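Local atomic coordinates of 43.8 kDa insecticidal crystal protein (Bacillus thuringiensis, PDB entry 4JP0), a protein that acts with its partner protein Cry34Ab1 as a binary insecticidal toxin against western corn rootworm, probably by attacking the larval midgut epithelium. Residues N5-N15 and P131-T142; G16-S24 and I40-F48. All coordinates share one frame; numbering follows the deposited sequence. Where two conformers were deposited one is given.

Contact 1: residues N5-N15 and P131-T142; sequences NKVYEISNHAN and PNQQWNLTSVQT
Lys6 with Thr142 and Asn12 with Trp135 are the outer pairs of an antiparallel pairing between strand 6-12 and strand 135-142, which joins the two ends of the ricin B-type beta-trefoil domain. A classic beta bulge interrupts the register, with Val140 and Gln141 together facing Val7: Gln141 O takes the Val7 N-H, and Val140 N gives a nearly straight bond (173°) back to Val7 O. The extra residue makes a bump on which two side chains settle. Val7 CG1 rests against Val140 CG2 at 3.7 Å, while the other methyl, Val140 CG1, touches the carboxylate end of Glu9 (CG1 to CD 3.7 Å), whose chain crosses it at about a right angle.

On the face carrying Tyr8, Ile10 and Leu137, Leu137 drops CD2 over one side of the Tyr8 ring, 4.1 Å from its centroid, and Lys6 CB lies over the opposite side, toward the rim; the Tyr8 hydroxyl bonds to the backbone of Asp3. Alongside, Ile10 CG1 lies 4.0 Å from Leu137 CG, the two chains pointing the same way, and the other branch, CG2, leans on Trp135. Near Lys6, Ser139 OG and Thr142 OG1 receive the aliphatic part of the lysine, whose NZ goes on to a salt bridge with Asp3.

At the far end Asn12 lies across the indole of Trp135. Its CG, swung opposite the backbone N (chi1 -173°), carries the amide over that ring, and ND2 sits 3.3 Å above the ring plane, toward the rim. The same nitrogen bonds to Asn132 O from above the carbonyl plane, whereas Asn12 OD1 closes an Asx motif by accepting the Asn15 N-H on a lone pair, 3.0 Å away.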
loop_
_atom_site.group_PDB
_atom_site.type_symbol
_atom_site.label_atom_id
_atom_site.label_comp_id
_atom_site.label_asym_id
_atom_site.label_seq_id
_atom_site.Cartn_x
_atom_site.Cartn_y
_atom_site.Cartn_z
ATOM N N ASN A 5 -3.880 -18.061 -2.943
ATOM C CA ASN A 5 -4.599 -17.767 -4.171
ATOM C C ASN A 5 -5.535 -18.911 -4.491
ATOM O O ASN A 5 -5.793 -19.228 -5.637
ATOM C CB ASN A 5 -3.622 -17.525 -5.329
ATOM C CG ASN A 5 -2.812 -18.758 -5.669
ATOM O OD1 ASN A 5 -2.529 -19.611 -4.809
ATOM N ND2 ASN A 5 -2.425 -18.858 -6.932
ATOM N N LYS A 6 -6.073 -19.518 -3.445
ATOM C CA LYS A 6 -6.981 -20.650 -3.612
ATOM C C LYS A 6 -8.296 -20.484 -2.887
ATOM O O LYS A 6 -8.380 -19.798 -1.847
ATOM C CB LYS A 6 -6.301 -21.922 -3.071
ATOM C CG LYS A 6 -5.177 -22.410 -3.972
ATOM C CD LYS A 6 -4.460 -23.620 -3.340
ATOM C CE LYS A 6 -3.523 -24.256 -4.361
ATOM N NZ LYS A 6 -2.496 -25.055 -3.667
ATOM N N VAL A 7 -9.304 -21.184 -3.392
ATOM C CA VAL A 7 -10.566 -21.299 -2.691
ATOM C C VAL A 7 -10.490 -22.666 -1.989
ATOM O O VAL A 7 -10.217 -23.683 -2.629
ATOM C CB VAL A 7 -11.780 -21.316 -3.697
ATOM C CG1 VAL A 7 -13.082 -21.486 -2.938
ATOM C CG2 VAL A 7 -11.803 -20.013 -4.531
ATOM N N TYR A 8 -10.715 -22.685 -0.684
ATOM C CA TYR A 8 -10.563 -23.890 0.099
ATOM C C TYR A 8 -11.864 -24.345 0.703
ATOM O O TYR A 8 -12.707 -23.535 1.010
ATOM C CB TYR A 8 -9.650 -23.578 1.290
ATOM C CG TYR A 8 -8.198 -23.395 0.969
ATOM C CD1 TYR A 8 -7.626 -22.120 0.939
ATOM C CD2 TYR A 8 -7.378 -24.491 0.730
ATOM C CE1 TYR A 8 -6.266 -21.968 0.671
ATOM C CE2 TYR A 8 -6.017 -24.329 0.447
ATOM C CZ TYR A 8 -5.475 -23.077 0.445
ATOM O OH TYR A 8 -4.143 -22.904 0.208
ATOM N N GLU A 9 -11.999 -25.642 0.920
ATOM C CA GLU A 9 -13.077 -26.165 1.761
ATOM C C GLU A 9 -12.363 -26.601 3.021
ATOM O O GLU A 9 -11.229 -27.075 2.955
ATOM C CB GLU A 9 -13.762 -27.376 1.086
ATOM C CG GLU A 9 -14.636 -26.913 -0.067
ATOM C CD GLU A 9 -15.319 -28.045 -0.792
ATOM O OE1 GLU A 9 -14.948 -29.227 -0.588
ATOM O OE2 GLU A 9 -16.225 -27.737 -1.573
ATOM N N ILE A 10 -12.983 -26.434 4.166
ATOM C CA ILE A 10 -12.326 -26.774 5.453
ATOM C C ILE A 10 -13.149 -27.848 6.157
ATOM O O ILE A 10 -14.326 -27.661 6.418
ATOM C CB ILE A 10 -12.201 -25.520 6.346
ATOM C CG1 ILE A 10 -11.315 -24.476 5.677
ATOM C CG2 ILE A 10 -11.626 -25.846 7.707
ATOM C CD1 ILE A 10 -11.329 -23.125 6.450
ATOM N N SER A 11 -12.542 -28.999 6.409
ATOM C CA SER A 11 -13.280 -30.116 7.001
ATOM C C SER A 11 -12.597 -30.654 8.249
ATOM O O SER A 11 -11.379 -30.555 8.396
ATOM C CB SER A 11 -13.477 -31.261 5.979
ATOM O OG SER A 11 -12.247 -31.737 5.482
ATOM N N ASN A 12 -13.385 -31.261 9.129
ATOM C CA ASN A 12 -12.844 -31.735 10.375
ATOM C C ASN A 12 -12.232 -33.147 10.290
ATOM O O ASN A 12 -12.803 -34.070 9.681
ATOM C CB ASN A 12 -13.926 -31.738 11.431
ATOM C CG ASN A 12 -13.379 -32.066 12.811
ATOM O OD1 ASN A 12 -13.541 -33.174 13.300
ATOM N ND2 ASN A 12 -12.715 -31.097 13.433
ATOM N N HIS A 13 -11.066 -33.302 10.897
ATOM C CA HIS A 13 -10.390 -34.607 10.882
ATOM C C HIS A 13 -11.214 -35.698 11.557
ATOM O O HIS A 13 -11.319 -36.795 11.025
ATOM C CB HIS A 13 -9.029 -34.481 11.574
ATOM C CG HIS A 13 -8.300 -35.784 11.773
ATOM N ND1 HIS A 13 -7.628 -36.427 10.758
ATOM C CD2 HIS A 13 -8.042 -36.491 12.893
ATOM C CE1 HIS A 13 -7.014 -37.495 11.234
ATOM N NE2 HIS A 13 -7.268 -37.570 12.525
ATOM N N ALA A 14 -11.802 -35.392 12.713
ATOM C CA ALA A 14 -12.549 -36.407 13.473
ATOM C C ALA A 14 -13.871 -36.809 12.834
ATOM O O ALA A 14 -14.168 -37.987 12.758
ATOM C CB ALA A 14 -12.853 -35.946 14.912
ATOM N N ASN A 15 -14.655 -35.834 12.391
ATOM C CA ASN A 15 -16.037 -36.128 11.998
ATOM C C ASN A 15 -16.379 -35.964 10.518
ATOM O O ASN A 15 -17.493 -36.276 10.096
ATOM C CB ASN A 15 -16.988 -35.334 12.894
ATOM C CG ASN A 15 -16.954 -33.829 12.637
ATOM O OD1 ASN A 15 -16.702 -33.346 11.521
ATOM N ND2 ASN A 15 -17.288 -33.077 13.667
ATOM N N PRO A 131 -8.435 -35.087 18.146
ATOM C CA PRO A 131 -8.702 -35.171 16.707
ATOM C C PRO A 131 -9.779 -34.166 16.306
ATOM O O PRO A 131 -9.829 -33.799 15.125
ATOM C CB PRO A 131 -9.175 -36.623 16.531
ATOM C CG PRO A 131 -9.677 -36.992 17.885
ATOM C CD PRO A 131 -8.685 -36.362 18.845
ATOM N N ASN A 132 -10.631 -33.743 17.255
ATOM C CA ASN A 132 -11.659 -32.742 16.977
ATOM C C ASN A 132 -11.113 -31.307 16.806
ATOM O O ASN A 132 -11.836 -30.396 16.390
ATOM C CB ASN A 132 -12.750 -32.793 18.045
ATOM C CG ASN A 132 -13.659 -34.033 17.871
ATOM O OD1 ASN A 132 -14.507 -34.063 16.975
ATOM N ND2 ASN A 132 -13.442 -35.059 18.682
ATOM N N GLN A 133 -9.830 -31.139 17.055
ATOM C CA GLN A 133 -9.169 -29.866 16.869
ATOM C C GLN A 133 -8.247 -29.918 15.638
ATOM O O GLN A 133 -7.451 -29.020 15.412
ATOM C CB GLN A 133 -8.382 -29.526 18.151
ATOM C CG GLN A 133 -9.357 -29.209 19.320
ATOM C CD GLN A 133 -8.635 -28.809 20.587
ATOM O OE1 GLN A 133 -7.476 -29.149 20.758
ATOM N NE2 GLN A 133 -9.302 -28.036 21.449
ATOM N N GLN A 134 -8.402 -30.951 14.804
ATOM C CA GLN A 134 -7.577 -31.045 13.604
ATOM C C GLN A 134 -8.460 -30.842 12.350
ATOM O O GLN A 134 -9.568 -31.372 12.273
ATOM C CB GLN A 134 -6.860 -32.389 13.498
ATOM C CG GLN A 134 -6.222 -32.930 14.797
ATOM C CD GLN A 134 -5.229 -31.968 15.383
ATOM O OE1 GLN A 134 -4.343 -31.496 14.673
ATOM N NE2 GLN A 134 -5.353 -31.684 16.692
ATOM N N TRP A 135 -7.921 -30.140 11.358
ATOM C CA TRP A 135 -8.683 -29.690 10.196
ATOM C C TRP A 135 -7.904 -29.891 8.909
ATOM O O TRP A 135 -6.679 -29.750 8.880
ATOM C CB TRP A 135 -9.007 -28.182 10.350
ATOM C CG TRP A 135 -9.779 -27.907 11.611
ATOM C CD1 TRP A 135 -9.277 -27.703 12.839
ATOM C CD2 TRP A 135 -11.198 -27.989 11.764
ATOM N NE1 TRP A 135 -10.286 -27.594 13.769
ATOM C CE2 TRP A 135 -11.486 -27.766 13.134
ATOM C CE3 TRP A 135 -12.262 -28.149 10.869
ATOM C CZ2 TRP A 135 -12.789 -27.730 13.638
ATOM C CZ3 TRP A 135 -13.571 -28.100 11.360
ATOM C CH2 TRP A 135 -13.825 -27.894 12.746
ATOM N N ASN A 136 -8.645 -30.182 7.838
ATOM C CA ASN A 136 -8.072 -30.376 6.533
ATOM C C ASN A 136 -8.515 -29.276 5.615
ATOM O O ASN A 136 -9.658 -28.865 5.682
ATOM C CB ASN A 136 -8.560 -31.704 5.980
ATOM C CG ASN A 136 -8.039 -32.882 6.802
ATOM O OD1 ASN A 136 -6.841 -32.948 7.132
ATOM N ND2 ASN A 136 -8.931 -33.780 7.169
ATOM N N LEU A 137 -7.596 -28.835 4.743
ATOM C CA LEU A 137 -7.902 -27.812 3.749
ATOM C C LEU A 137 -7.840 -28.432 2.378
ATOM O O LEU A 137 -6.796 -29.028 1.989
ATOM C CB LEU A 137 -6.960 -26.606 3.875
ATOM C CG LEU A 137 -7.497 -25.500 4.819
ATOM C CD1 LEU A 137 -7.515 -25.920 6.257
ATOM C CD2 LEU A 137 -6.661 -24.212 4.662
ATOM N N THR A 138 -8.940 -28.330 1.642
ATOM C CA THR A 138 -9.009 -28.909 0.318
ATOM C C THR A 138 -9.130 -27.787 -0.702
ATOM O O THR A 138 -10.055 -27.002 -0.621
ATOM C CB THR A 138 -10.274 -29.783 0.249
ATOM O OG1 THR A 138 -10.202 -30.809 1.256
ATOM C CG2 THR A 138 -10.364 -30.527 -1.098
ATOM N N SER A 139 -8.201 -27.703 -1.642
ATOM C CA SER A 139 -8.271 -26.677 -2.700
ATOM C C SER A 139 -9.269 -27.027 -3.799
ATOM O O SER A 139 -9.156 -28.090 -4.416
ATOM C CB SER A 139 -6.903 -26.484 -3.334
ATOM O OG SER A 139 -7.010 -25.453 -4.332
ATOM N N VAL A 140 -10.244 -26.159 -4.052
ATOM C CA VAL A 140 -11.223 -26.448 -5.099
ATOM C C VAL A 140 -11.065 -25.519 -6.263
ATOM O O VAL A 140 -11.681 -25.756 -7.304
ATOM C CB VAL A 140 -12.722 -26.405 -4.570
ATOM C CG1 VAL A 140 -12.936 -27.490 -3.557
ATOM C CG2 VAL A 140 -13.048 -25.038 -3.965
ATOM N N GLN A 141 -10.259 -24.461 -6.096
ATOM C CA GLN A 141 -9.964 -23.547 -7.202
ATOM C C GLN A 141 -8.675 -22.798 -6.917
ATOM O O GLN A 141 -8.416 -22.423 -5.783
ATOM C CB GLN A 141 -11.108 -22.546 -7.433
ATOM C CG GLN A 141 -10.907 -21.691 -8.702
ATOM C CD GLN A 141 -12.115 -20.817 -9.010
ATOM O OE1 GLN A 141 -13.154 -20.942 -8.368
ATOM N NE2 GLN A 141 -11.980 -19.946 -9.976
ATOM N N THR A 142 -7.863 -22.600 -7.945
ATOM C CA THR A 142 -6.676 -21.773 -7.818
ATOM C C THR A 142 -6.808 -20.623 -8.839
ATOM O O THR A 142 -7.131 -20.859 -10.023
ATOM C CB THR A 142 -5.398 -22.596 -8.117
ATOM O OG1 THR A 142 -5.260 -23.637 -7.146
ATOM C CG2 THR A 142 -4.135 -21.721 -7.899
HETATM O O HOH W 1 -11.295 -30.160 3.335
HETATM O O HOH W 2 -11.614 -34.332 5.680
HETATM O O HOH W 3 -7.740 -36.299 8.179
HETATM O O HOH W 4 -17.126 -34.194 16.340
#

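Contact 2: residues G16-S24 and I40-F48; sequences GLYAATYLS and IDDYNLKWF
Thr21 and Asn44 form the hydrogen-bonded pair of a short antiparallel pairing in the beta-trefoil domain, whose other pair is Tyr22 with Tyr43. Asn44 N lies 2.7 Å from Thr21 O, and a second bond returns from Thr21 N to Asn44 O. The tight part lies beside this pair. Ala20 CB and Leu45 CD2 are only 3.4 Å apart, closer than carbons usually sit. Trp47 presents its edge to the other strand: CH2 meets Thr21 CG2 at 3.6 Å, and NE1 donates to Ala19 O. That oxygen lies in the indole plane, yet the N-H reaches it from above its carbonyl plane, 63° out, and not on a lone pair. Asn44 ND2 rests over one face of the indole, toward the rim. The Asn44 amide is fixed at both ends by the backbone of Lys46, OD1 accepting the Lys46 N-H in an Asx turn and ND2 giving a bond to Lys46 O. Thr21 OG1 bonds to Asn65.

Toward Leu23 the packing opens to solvent. Tyr22 and Tyr43 are modelled as an offset edge-to-face pair with planes at 75°, a doubtful geometry because their carbons clash. Leu23 is exposed but not idle: its N-H runs almost straight to Asp42 O (176°), and CD2 reaches Asn44 CB at 3.7 Å. A water links Asp42 O to Ser24 N on this outer side.

Among the neighbouring strands, 31-33 pairs with 18-22 and brings Met33 against Ala20 and Tyr43, 56-61 packs on Trp47 through Ile59 and Ser61, and 6-12 lays Ile10 against the same indole.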
loop_
_atom_site.group_PDB
_atom_site.type_symbol
_atom_site.label_atom_id
_atom_site.label_comp_id
_atom_site.label_asym_id
_atom_site.label_seq_id
_atom_site.Cartn_x
_atom_site.Cartn_y
_atom_site.Cartn_z
ATOM N N GLY A 16 -15.427 -35.432 9.756
ATOM C CA GLY A 16 -15.536 -35.344 8.297
ATOM C C GLY A 16 -16.526 -34.308 7.768
ATOM O O GLY A 16 -16.805 -34.260 6.554
ATOM N N LEU A 17 -17.033 -33.468 8.664
ATOM C CA LEU A 17 -17.982 -32.398 8.319
ATOM C C LEU A 17 -17.269 -31.156 7.847
ATOM O O LEU A 17 -16.097 -30.981 8.177
ATOM C CB LEU A 17 -18.869 -32.112 9.524
ATOM C CG LEU A 17 -19.701 -33.302 10.038
ATOM C CD1 LEU A 17 -20.543 -32.791 11.211
ATOM C CD2 LEU A 17 -20.582 -33.878 8.904
ATOM N N TYR A 18 -17.940 -30.333 7.026
ATOM C CA TYR A 18 -17.320 -29.129 6.458
ATOM C C TYR A 18 -17.829 -27.827 7.074
ATOM O O TYR A 18 -19.037 -27.649 7.280
ATOM C CB TYR A 18 -17.592 -29.075 4.959
ATOM C CG TYR A 18 -16.812 -30.149 4.210
ATOM C CD1 TYR A 18 -17.201 -31.490 4.233
ATOM C CD2 TYR A 18 -15.699 -29.813 3.467
ATOM C CE1 TYR A 18 -16.457 -32.491 3.521
ATOM C CE2 TYR A 18 -14.956 -30.791 2.756
ATOM C CZ TYR A 18 -15.351 -32.122 2.802
ATOM O OH TYR A 18 -14.620 -33.070 2.115
ATOM N N ALA A 19 -16.902 -26.899 7.302
ATOM C CA ALA A 19 -17.266 -25.602 7.838
ATOM C C ALA A 19 -18.157 -24.915 6.802
ATOM O O ALA A 19 -17.830 -24.906 5.587
ATOM C CB ALA A 19 -15.997 -24.773 8.094
ATOM N N ALA A 20 -19.248 -24.303 7.265
ATOM C CA ALA A 20 -20.268 -23.783 6.342
ATOM C C ALA A 20 -21.021 -22.579 6.889
ATOM O O ALA A 20 -21.199 -22.462 8.086
ATOM C CB ALA A 20 -21.283 -24.889 6.079
ATOM N N THR A 21 -21.482 -21.686 6.011
ATOM C CA THR A 21 -22.415 -20.640 6.432
ATOM C C THR A 21 -23.686 -20.799 5.614
ATOM O O THR A 21 -23.645 -21.393 4.518
ATOM C CB THR A 21 -21.879 -19.220 6.159
ATOM O OG1 THR A 21 -21.297 -19.168 4.867
ATOM C CG2 THR A 21 -20.762 -18.858 7.076
ATOM N N TYR A 22 -24.794 -20.226 6.105
ATOM C CA TYR A 22 -26.063 -20.260 5.365
ATOM C C TYR A 22 -25.921 -19.185 4.285
ATOM O O TYR A 22 -25.495 -18.089 4.591
ATOM C CB TYR A 22 -27.257 -19.873 6.268
ATOM C CG TYR A 22 -27.769 -20.908 7.252
ATOM C CD1 TYR A 22 -29.135 -20.958 7.600
ATOM C CD2 TYR A 22 -26.922 -21.803 7.863
ATOM C CE1 TYR A 22 -29.611 -21.887 8.510
ATOM C CE2 TYR A 22 -27.409 -22.751 8.773
ATOM C CZ TYR A 22 -28.742 -22.780 9.082
ATOM O OH TYR A 22 -29.208 -23.712 9.979
ATOM N N LEU A 23 -26.264 -19.481 3.039
ATOM C CA LEU A 23 -26.066 -18.509 1.964
ATOM C C LEU A 23 -26.959 -17.289 2.028
ATOM O O LEU A 23 -26.590 -16.218 1.543
ATOM C CB LEU A 23 -26.358 -19.156 0.596
ATOM C CG LEU A 23 -25.312 -20.037 -0.031
ATOM C CD1 LEU A 23 -25.859 -20.641 -1.305
ATOM C CD2 LEU A 23 -24.012 -19.245 -0.306
ATOM N N SER A 24 -28.140 -17.466 2.589
ATOM C CA SER A 24 -29.148 -16.436 2.535
ATOM C C SER A 24 -29.211 -15.560 3.781
ATOM O O SER A 24 -30.087 -14.687 3.871
ATOM C CB SER A 24 -30.492 -17.067 2.205
ATOM O OG SER A 24 -30.490 -17.434 0.835
ATOM N N ILE A 40 -27.546 -29.075 1.345
ATOM C CA ILE A 40 -26.177 -28.509 1.234
ATOM C C ILE A 40 -26.104 -27.337 0.272
ATOM O O ILE A 40 -25.261 -26.442 0.434
ATOM C CB ILE A 40 -25.116 -29.576 0.873
ATOM C CG1 ILE A 40 -23.717 -29.072 1.213
ATOM C CG2 ILE A 40 -25.217 -29.972 -0.615
ATOM C CD1 ILE A 40 -23.435 -28.942 2.701
ATOM N N ASP A 41 -26.977 -27.336 -0.732
ATOM C CA ASP A 41 -26.967 -26.243 -1.700
ATOM C C ASP A 41 -27.402 -24.888 -1.119
ATOM O O ASP A 41 -27.246 -23.871 -1.765
ATOM C CB ASP A 41 -27.801 -26.618 -2.926
ATOM C CG ASP A 41 -27.132 -27.685 -3.776
ATOM O OD1 ASP A 41 -27.843 -28.319 -4.588
ATOM O OD2 ASP A 41 -25.913 -27.964 -3.704
ATOM N N ASP A 42 -27.923 -24.865 0.096
ATOM C CA ASP A 42 -28.280 -23.595 0.768
ATOM C C ASP A 42 -27.143 -23.065 1.650
ATOM O O ASP A 42 -27.295 -22.065 2.380
ATOM C CB ASP A 42 -29.507 -23.796 1.646
ATOM C CG ASP A 42 -30.742 -24.184 0.846
ATOM O OD1 ASP A 42 -30.974 -23.632 -0.242
ATOM O OD2 ASP A 42 -31.551 -25.021 1.254
ATOM N N TYR A 43 -26.005 -23.735 1.598
ATOM C CA TYR A 43 -24.860 -23.286 2.394
ATOM C C TYR A 43 -23.674 -22.960 1.509
ATOM O O TYR A 43 -23.564 -23.470 0.396
ATOM C CB TYR A 43 -24.400 -24.393 3.327
ATOM C CG TYR A 43 -25.390 -24.700 4.417
ATOM C CD1 TYR A 43 -26.521 -25.465 4.151
ATOM C CD2 TYR A 43 -25.224 -24.178 5.703
ATOM C CE1 TYR A 43 -27.453 -25.748 5.149
ATOM C CE2 TYR A 43 -26.171 -24.461 6.729
ATOM C CZ TYR A 43 -27.271 -25.252 6.431
ATOM O OH TYR A 43 -28.211 -25.544 7.404
ATOM N N ASN A 44 -22.763 -22.158 2.043
ATOM C CA ASN A 44 -21.480 -21.939 1.416
ATOM C C ASN A 44 -20.410 -22.740 2.151
ATOM O O ASN A 44 -20.322 -22.630 3.371
ATOM C CB ASN A 44 -21.061 -20.471 1.517
ATOM C CG ASN A 44 -19.635 -20.265 1.053
ATOM O OD1 ASN A 44 -19.297 -20.660 -0.045
ATOM N ND2 ASN A 44 -18.761 -19.720 1.932
ATOM N N LEU A 45 -19.601 -23.509 1.421
ATOM C CA LEU A 45 -18.462 -24.224 2.015
ATOM C C LEU A 45 -17.113 -23.693 1.535
ATOM O O LEU A 45 -16.081 -24.301 1.836
ATOM C CB LEU A 45 -18.501 -25.717 1.628
ATOM C CG LEU A 45 -19.812 -26.481 1.788
ATOM C CD1 LEU A 45 -19.667 -27.973 1.457
ATOM C CD2 LEU A 45 -20.311 -26.297 3.180
ATOM N N LYS A 46 -17.112 -22.560 0.824
ATOM C CA LYS A 46 -15.905 -22.088 0.135
ATOM C C LYS A 46 -15.304 -20.930 0.878
ATOM O O LYS A 46 -16.002 -19.960 1.131
ATOM C CB LYS A 46 -16.224 -21.643 -1.295
ATOM C CG LYS A 46 -16.594 -22.808 -2.233
ATOM C CD LYS A 46 -16.850 -22.321 -3.654
ATOM C CE LYS A 46 -17.384 -23.456 -4.533
ATOM N NZ LYS A 46 -17.429 -23.070 -5.981
ATOM N N TRP A 47 -14.004 -21.040 1.155
ATOM C CA TRP A 47 -13.293 -20.060 1.958
ATOM C C TRP A 47 -12.033 -19.577 1.224
ATOM O O TRP A 47 -11.367 -20.368 0.533
ATOM C CB TRP A 47 -12.917 -20.659 3.337
ATOM C CG TRP A 47 -14.085 -21.223 3.975
ATOM C CD1 TRP A 47 -14.378 -22.553 4.142
ATOM C CD2 TRP A 47 -15.188 -20.493 4.497
ATOM N NE1 TRP A 47 -15.603 -22.679 4.750
ATOM C CE2 TRP A 47 -16.136 -21.431 4.946
ATOM C CE3 TRP A 47 -15.496 -19.117 4.595
ATOM C CZ2 TRP A 47 -17.378 -21.045 5.504
ATOM C CZ3 TRP A 47 -16.727 -18.732 5.163
ATOM C CH2 TRP A 47 -17.635 -19.702 5.620
ATOM N N PHE A 48 -11.741 -18.281 1.341
ATOM C CA PHE A 48 -10.536 -17.713 0.714
ATOM C C PHE A 48 -9.644 -17.157 1.794
ATOM O O PHE A 48 -10.105 -16.384 2.665
ATOM C CB PHE A 48 -10.917 -16.601 -0.280
ATOM C CG PHE A 48 -9.859 -16.307 -1.289
ATOM C CD1 PHE A 48 -9.937 -16.863 -2.560
ATOM C CD2 PHE A 48 -8.791 -15.460 -0.985
ATOM C CE1 PHE A 48 -8.964 -16.601 -3.509
ATOM C CE2 PHE A 48 -7.800 -15.199 -1.939
ATOM C CZ PHE A 48 -7.895 -15.770 -3.201
HETATM O O HOH W 5 -15.755 -25.847 4.007
HETATM O O HOH W 6 -29.351 -20.230 2.689
#

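The centres of contact 1 and contact 2 are about 12 Å apart in the same antiparallel sheet of the ricin B-type lectin domain. Strand 6-12 is followed, after the turn 13-17, by strand 18-22. Two probable hydrogen bonds join the contacts: Tyr8 N to Trp47 O at 2.7 Å links strand 6-12 to strand 43-52, and Ile10 O to Ala19 N at 2.8 Å links strand 6-12 directly to strand 18-22. Along the chain contact 2 is local, with 15 residues between its segments, and is nested inside the long loop that contact 1 closes across 115. Contact 2 thus ties 18-22 to 43-52 early in the domain, before contact 1 shuts it.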